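Side-chain contacts in XPF endonuclease (Aeropyrum pernix, PDB 2BGW), which probably cuts DNA as a magnesium-dependent, structure-specific endonuclease of the XPF family, serving nucleotide excision repair: residues K61-D65 and G66-E70; Y43-S46 and D47-V51; S20-P23 and S24-S28. All coordinates share one frame; numbering follows the deposited sequence.

Contact 1 of 3, residues K61-D65 and G66-E70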
# COMPACT_ATOMS: atom_id res chain seq x y z
N LYS A 61 -16.44 -2.79 -8.36
CA LYS A 61 -16.24 -3.02 -9.79
C LYS A 61 -14.95 -3.81 -10.04
O LYS A 61 -14.97 -4.94 -10.56
CB LYS A 61 -16.28 -1.71 -10.56
CG LYS A 61 -16.40 -1.89 -12.05
CD LYS A 61 -16.14 -0.59 -12.89
CE LYS A 61 -15.66 -0.99 -14.34
NZ LYS A 61 -15.58 0.10 -15.38
N SER A 62 -13.83 -3.27 -9.60
CA SER A 62 -12.56 -3.94 -9.86
C SER A 62 -12.39 -5.28 -9.13
O SER A 62 -11.60 -6.10 -9.58
CB SER A 62 -11.42 -3.02 -9.50
OG SER A 62 -11.19 -3.15 -8.11
N LEU A 63 -13.10 -5.51 -8.02
CA LEU A 63 -13.06 -6.84 -7.41
C LEU A 63 -13.54 -7.84 -8.45
O LEU A 63 -12.92 -8.87 -8.64
CB LEU A 63 -13.91 -6.96 -6.15
CG LEU A 63 -14.13 -8.35 -5.50
CD1 LEU A 63 -12.85 -9.16 -5.28
CD2 LEU A 63 -14.94 -8.30 -4.19
N PHE A 64 -14.62 -7.52 -9.16
CA PHE A 64 -15.19 -8.48 -10.09
C PHE A 64 -14.54 -8.44 -11.47
O PHE A 64 -14.64 -9.41 -12.20
CB PHE A 64 -16.70 -8.34 -10.17
CG PHE A 64 -17.38 -8.42 -8.83
CD1 PHE A 64 -18.08 -7.32 -8.31
CD2 PHE A 64 -17.29 -9.59 -8.06
CE1 PHE A 64 -18.70 -7.40 -7.07
CE2 PHE A 64 -17.90 -9.67 -6.81
CZ PHE A 64 -18.61 -8.57 -6.32
N ASP A 65 -13.90 -7.32 -11.83
CA ASP A 65 -13.02 -7.24 -13.00
C ASP A 65 -11.88 -8.23 -12.92
O ASP A 65 -11.47 -8.76 -13.93
CB ASP A 65 -12.35 -5.87 -13.06
CG ASP A 65 -13.23 -4.81 -13.66
OD1 ASP A 65 -14.38 -5.12 -14.03
OD2 ASP A 65 -12.75 -3.65 -13.75
N GLY A 66 -11.36 -8.46 -11.72
CA GLY A 66 -10.07 -9.10 -11.58
C GLY A 66 -8.97 -8.06 -11.43
O GLY A 66 -7.87 -8.36 -10.96
N ARG A 67 -9.28 -6.83 -11.84
CA ARG A 67 -8.39 -5.69 -11.65
C ARG A 67 -7.88 -5.51 -10.20
O ARG A 67 -6.69 -5.30 -9.99
CB ARG A 67 -9.09 -4.42 -12.08
CG ARG A 67 -8.99 -4.08 -13.52
CD ARG A 67 -9.31 -2.59 -13.61
NE ARG A 67 -9.27 -2.08 -14.98
CZ ARG A 67 -10.03 -1.06 -15.43
NH1 ARG A 67 -10.90 -0.45 -14.62
NH2 ARG A 67 -9.93 -0.67 -16.71
N LEU A 68 -8.77 -5.60 -9.21
CA LEU A 68 -8.43 -5.30 -7.81
C LEU A 68 -7.22 -6.03 -7.24
O LEU A 68 -6.33 -5.40 -6.68
CB LEU A 68 -9.61 -5.53 -6.88
CG LEU A 68 -9.33 -5.15 -5.42
CD1 LEU A 68 -9.13 -3.62 -5.24
CD2 LEU A 68 -10.42 -5.67 -4.50
N PHE A 69 -7.18 -7.34 -7.34
CA PHE A 69 -6.09 -8.06 -6.72
C PHE A 69 -4.78 -8.01 -7.51
O PHE A 69 -3.70 -8.32 -6.96
CB PHE A 69 -6.52 -9.48 -6.43
CG PHE A 69 -7.36 -9.59 -5.22
CD1 PHE A 69 -8.63 -9.02 -5.19
CD2 PHE A 69 -6.90 -10.26 -4.10
CE1 PHE A 69 -9.43 -9.13 -4.04
CE2 PHE A 69 -7.68 -10.37 -2.95
CZ PHE A 69 -8.95 -9.82 -2.92
N GLU A 70 -4.84 -7.65 -8.79
CA GLU A 70 -3.63 -7.51 -9.56
C GLU A 70 -2.99 -6.25 -9.06
O GLU A 70 -1.84 -6.27 -8.60
CB GLU A 70 -3.89 -7.48 -11.07
CG GLU A 70 -3.88 -8.90 -11.71

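Contact 2 of 3, residues Y43-S46 and D47-V51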
# COMPACT_ATOMS: atom_id res chain seq x y z
N TYR A 43 -1.55 8.32 -4.45
CA TYR A 43 -0.89 9.28 -3.61
C TYR A 43 0.36 8.70 -3.01
O TYR A 43 0.30 7.67 -2.36
CB TYR A 43 -1.82 9.76 -2.50
CG TYR A 43 -2.96 10.55 -3.01
CD1 TYR A 43 -4.14 9.93 -3.38
CD2 TYR A 43 -2.87 11.92 -3.15
CE1 TYR A 43 -5.21 10.64 -3.87
CE2 TYR A 43 -3.93 12.65 -3.63
CZ TYR A 43 -5.10 12.00 -3.99
OH TYR A 43 -6.16 12.69 -4.48
N LEU A 44 1.49 9.37 -3.23
CA LEU A 44 2.72 9.04 -2.54
C LEU A 44 2.82 9.85 -1.24
O LEU A 44 2.95 11.07 -1.24
CB LEU A 44 3.94 9.25 -3.46
CG LEU A 44 5.27 8.86 -2.80
CD1 LEU A 44 5.46 7.35 -2.69
CD2 LEU A 44 6.43 9.48 -3.50
N VAL A 45 2.79 9.16 -0.12
CA VAL A 45 2.66 9.80 1.18
C VAL A 45 3.99 10.00 1.94
O VAL A 45 4.23 11.03 2.51
CB VAL A 45 1.62 9.04 2.01
CG1 VAL A 45 1.67 9.46 3.45
CG2 VAL A 45 0.28 9.30 1.44
N SER A 46 4.84 8.99 1.95
CA SER A 46 6.12 9.10 2.58
C SER A 46 6.92 8.14 1.74
O SER A 46 6.38 7.58 0.80
CB SER A 46 6.03 8.65 4.04
OG SER A 46 6.08 7.24 4.19
N ASP A 47 8.21 7.93 2.04
CA ASP A 47 9.03 7.11 1.13
C ASP A 47 8.55 5.67 1.02
O ASP A 47 8.86 4.97 0.06
CB ASP A 47 10.55 7.17 1.42
CG ASP A 47 11.40 6.53 0.27
OD1 ASP A 47 11.50 7.15 -0.84
OD2 ASP A 47 11.92 5.38 0.46
N SER A 48 7.74 5.22 1.96
CA SER A 48 7.35 3.83 1.98
C SER A 48 5.87 3.61 2.25
O SER A 48 5.46 2.50 2.61
CB SER A 48 8.17 3.12 3.04
OG SER A 48 8.21 3.96 4.18
N ILE A 49 5.08 4.67 2.07
CA ILE A 49 3.64 4.58 2.13
C ILE A 49 2.98 5.01 0.82
O ILE A 49 3.05 6.17 0.43
CB ILE A 49 3.09 5.41 3.28
CG1 ILE A 49 3.70 4.91 4.60
CG2 ILE A 49 1.59 5.33 3.28
CD1 ILE A 49 3.18 5.54 5.87
N ILE A 50 2.34 4.06 0.14
CA ILE A 50 1.59 4.40 -1.06
C ILE A 50 0.10 4.30 -0.72
O ILE A 50 -0.30 3.47 0.12
CB ILE A 50 1.98 3.50 -2.27
CG1 ILE A 50 1.42 4.04 -3.57
CG2 ILE A 50 1.48 2.09 -2.10
CD1 ILE A 50 2.22 5.14 -4.13
N VAL A 51 -0.70 5.15 -1.36
CA VAL A 51 -2.13 5.22 -1.15
C VAL A 51 -2.83 5.06 -2.49
O VAL A 51 -2.46 5.71 -3.49
CB VAL A 51 -2.54 6.60 -0.53
CG1 VAL A 51 -4.05 6.85 -0.64
CG2 VAL A 51 -2.10 6.68 0.90

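Contact 3 of 3, residues S20-P23 and S24-S28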
# COMPACT_ATOMS: atom_id res chain seq x y z
N SER A 20 -9.73 14.43 -9.26
CA SER A 20 -10.40 14.37 -7.96
C SER A 20 -10.68 15.70 -7.31
O SER A 20 -9.89 16.63 -7.45
CB SER A 20 -9.47 13.64 -6.99
OG SER A 20 -9.85 12.31 -6.77
N PRO A 21 -11.76 15.78 -6.52
CA PRO A 21 -11.88 16.89 -5.60
C PRO A 21 -10.76 16.84 -4.57
O PRO A 21 -10.43 17.88 -3.99
CB PRO A 21 -13.21 16.63 -4.91
CG PRO A 21 -13.93 15.75 -5.80
CD PRO A 21 -12.91 14.87 -6.42
N VAL A 22 -10.17 15.66 -4.37
CA VAL A 22 -9.20 15.43 -3.30
C VAL A 22 -8.00 16.38 -3.23
O VAL A 22 -7.79 16.97 -2.18
CB VAL A 22 -8.72 13.99 -3.26
CG1 VAL A 22 -7.98 13.73 -1.98
CG2 VAL A 22 -9.90 13.06 -3.35
N PRO A 23 -7.20 16.52 -4.32
CA PRO A 23 -6.07 17.46 -4.27
C PRO A 23 -6.36 18.88 -3.76
O PRO A 23 -5.61 19.37 -2.92
CB PRO A 23 -5.57 17.49 -5.71
CG PRO A 23 -5.88 16.12 -6.20
CD PRO A 23 -7.22 15.79 -5.59
N SER A 24 -7.42 19.52 -4.25
CA SER A 24 -7.79 20.88 -3.78
C SER A 24 -8.11 20.89 -2.31
O SER A 24 -7.76 21.83 -1.60
CB SER A 24 -8.98 21.43 -4.53
OG SER A 24 -8.81 21.17 -5.91
N ILE A 25 -8.80 19.85 -1.86
CA ILE A 25 -9.05 19.72 -0.43
C ILE A 25 -7.73 19.60 0.32
O ILE A 25 -7.52 20.29 1.32
CB ILE A 25 -10.00 18.57 -0.10
CG1 ILE A 25 -11.31 18.74 -0.87
CG2 ILE A 25 -10.32 18.57 1.38
CD1 ILE A 25 -12.22 17.54 -0.78
N LEU A 26 -6.84 18.73 -0.18
CA LEU A 26 -5.53 18.53 0.41
C LEU A 26 -4.74 19.81 0.53
O LEU A 26 -4.14 20.10 1.56
CB LEU A 26 -4.74 17.50 -0.38
CG LEU A 26 -4.87 16.07 0.13
CD1 LEU A 26 -4.13 15.14 -0.79
CD2 LEU A 26 -4.38 15.92 1.56
N GLU A 27 -4.75 20.61 -0.53
CA GLU A 27 -4.05 21.87 -0.50
C GLU A 27 -4.71 22.84 0.48
O GLU A 27 -4.05 23.68 1.10
CB GLU A 27 -4.04 22.46 -1.89
CG GLU A 27 -3.08 21.80 -2.78
CD GLU A 27 -3.24 22.29 -4.19
OE1 GLU A 27 -4.14 23.14 -4.41
OE2 GLU A 27 -2.50 21.82 -5.07
N SER A 28 -6.01 22.69 0.62
CA SER A 28 -6.76 23.53 1.52
C SER A 28 -6.46 23.23 2.96
O SER A 28 -6.65 24.09 3.79
CB SER A 28 -8.23 23.34 1.28
OG SER A 28 -8.89 24.58 1.42

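Contact 1 of 3, residues K61-D65 and G66-E70
Ser62 O takes two backbone N-H groups from the residues that follow its helix: Leu68 N gives a nearly straight bond (2.9 Å, 167°), arriving above the carbonyl plane, and Gly66 N a weak, bent one. Gly66 N also reaches Leu63 O weakly. With its positive phi of 95°, Gly66 ends helix 56-65 and lets helix 67-78 start at once. The hydroxyl of Ser62 sits between its own backbone N and carbonyl carbon, where it lies over Leu68 CB while bonding weakly back to Asp58 O and Phe59 O. On the inner side, Leu63 and Phe69 run alongside each other, Leu63 CD1 meeting Phe69 CE1 at 3.6 Å, and Leu63 CB rests near Leu68 CD2 (4.1 Å). Leu102, Ala105 and Leu109 of helix 99-112 pack against Leu63 and Phe69. On the outer side, Asp65 and Arg67 also lie side by side, but carboxylate and guanidinium planes stand 83° apart. Asp65 OD2 is 3.8 Å from Arg67 NH1, well out of the guanidinium plane, a long salt bridge without a directed N-H. The kink therefore appears to be fixed mainly by the backbone bonds and the apolar pairs, the outer charges adding a looser electrostatic attraction.

Contact 2 of 3, residues Y43-S46 and D47-V51
Val45 and Val51 adopt the same torsion, CG1 opposite the backbone N (chi1 167° and 165°), and this turns the CG2 methyls of both toward one another, 3.6 Å apart on a diagonal across two strands. The backbone of Val45 leaves extended values (psi -43°), an irregularity near the strand's end, and its CB points toward the partner strand, where it meets Ile49 CG2 at 3.9 Å. The other branch of Ile49 passes the hydroxyl of Ser46, Ile49 CG1 to Ser46 OG 3.4 Å. Cutting Ile49 back to an alanine is likely to lose the CG2 contact with Val45 and the CG1 and CD1 atoms beside Ser46 OG, opening a gap toward Phe83 and toward Leu111 of the second subunit. These strands form the beta hairpin at the middle of the PDDEXK nuclease sheet. Tyr43 and Val51 are a hydrogen-bonded antiparallel pair, with Tyr43 N to Val51 O and Val51 N to Tyr43 O both 2.9 Å, and each has a magnesium-site residue as its chain neighbour, Asp42 and Glu52. Tyr43 CB packs on Val51 CB (3.8 Å), while the phenol reaches away to a hydrogen bond with Glu17. On the reverse face Leu44 and Ile50 cross at about a right angle beside Tyr79, their CD1 atoms 4.2 Å apart. A type I turn from Ser46 to Ile49 closes the hairpin; within it Ser46 OG accepts a weak bond from Ser48 N (3.4 Å), an ST turn, and Asp47 extends outward to a salt bridge with Arg157.

Contact 3 of 3, residues S20-P23 and S24-S28
Pro21, Val22 and Pro23 offer their carbonyls in succession to Ile25, Leu26 and Glu27. The bonds Leu26 N to Val22 O and Glu27 N to Pro23 O are both 2.8 Å, whereas Ile25 N to Pro21 O is weak at 3.3 Å. Two side-chain pairs, Pro21 with Ile25 and Val22 with Leu26, keep the same four-residue spacing. Ile25 CG1 lies beside its own backbone N, opposite the carbonyl carbon (chi1 -56°), and is thereby directed back toward the start of the helix, 3.4 Å from Pro21 O; the extended chain then carries Ile25 CD1 to the Pro21 ring, 4.3 Å from Pro21 CB. Val22 and Leu26 touch lightly, Val22 CG1 to Leu26 CD1 4.3 Å. Glu27 instead lies over the carbonyl oxygen that its own N-H bonds, with Glu27 CG 3.5 Å from Pro23 O. Prolines suit this first turn, since their nitrogens have no hydrogen and the earliest N-H groups of a helix have no carbonyl one turn back to bond to. Just ahead of the turn, Ser20 OG binds Glu17 OE2 and a sulfate ion, probably from the crystallisation liquor, and Val22 lies against Arg53 of the magnesium site. The helix is the connection of a beta-alpha-beta unit between parallel strands 10-14 and 32-36. Val33 of strand 32-36 packs on Pro23, Leu26 and Glu27, Tyr43 on Val22, Pro23 and Leu26, and helix 123-137 lies against Pro21, Ile25 and Leu26.

How the contacts relate
All three contacts belong to the ERCC4 nuclease domain and follow in series, contact 3 first, then contact 2, then contact 1. Contacts 2 and 3, with centres about 17 Å apart, meet through the Tyr43 ring, whose CE2 lies 3.8 Å from Leu26 CD1, tying the central hairpin to helix 22-28. Contact 1 stands apart, its centre about 22 Å from contact 2 and 26 Å from contact 3, with no touch; strand 49-55, which begins in contact 2, leads directly into helix 56-65. The magnesium site falls among them: Asp42 immediately precedes strand 43-46, Glu52 and Arg53 lie on strand 49-55, Val22 adjoins Arg53, and Leu68 comes within about 7 Å of the Glu52 side chain.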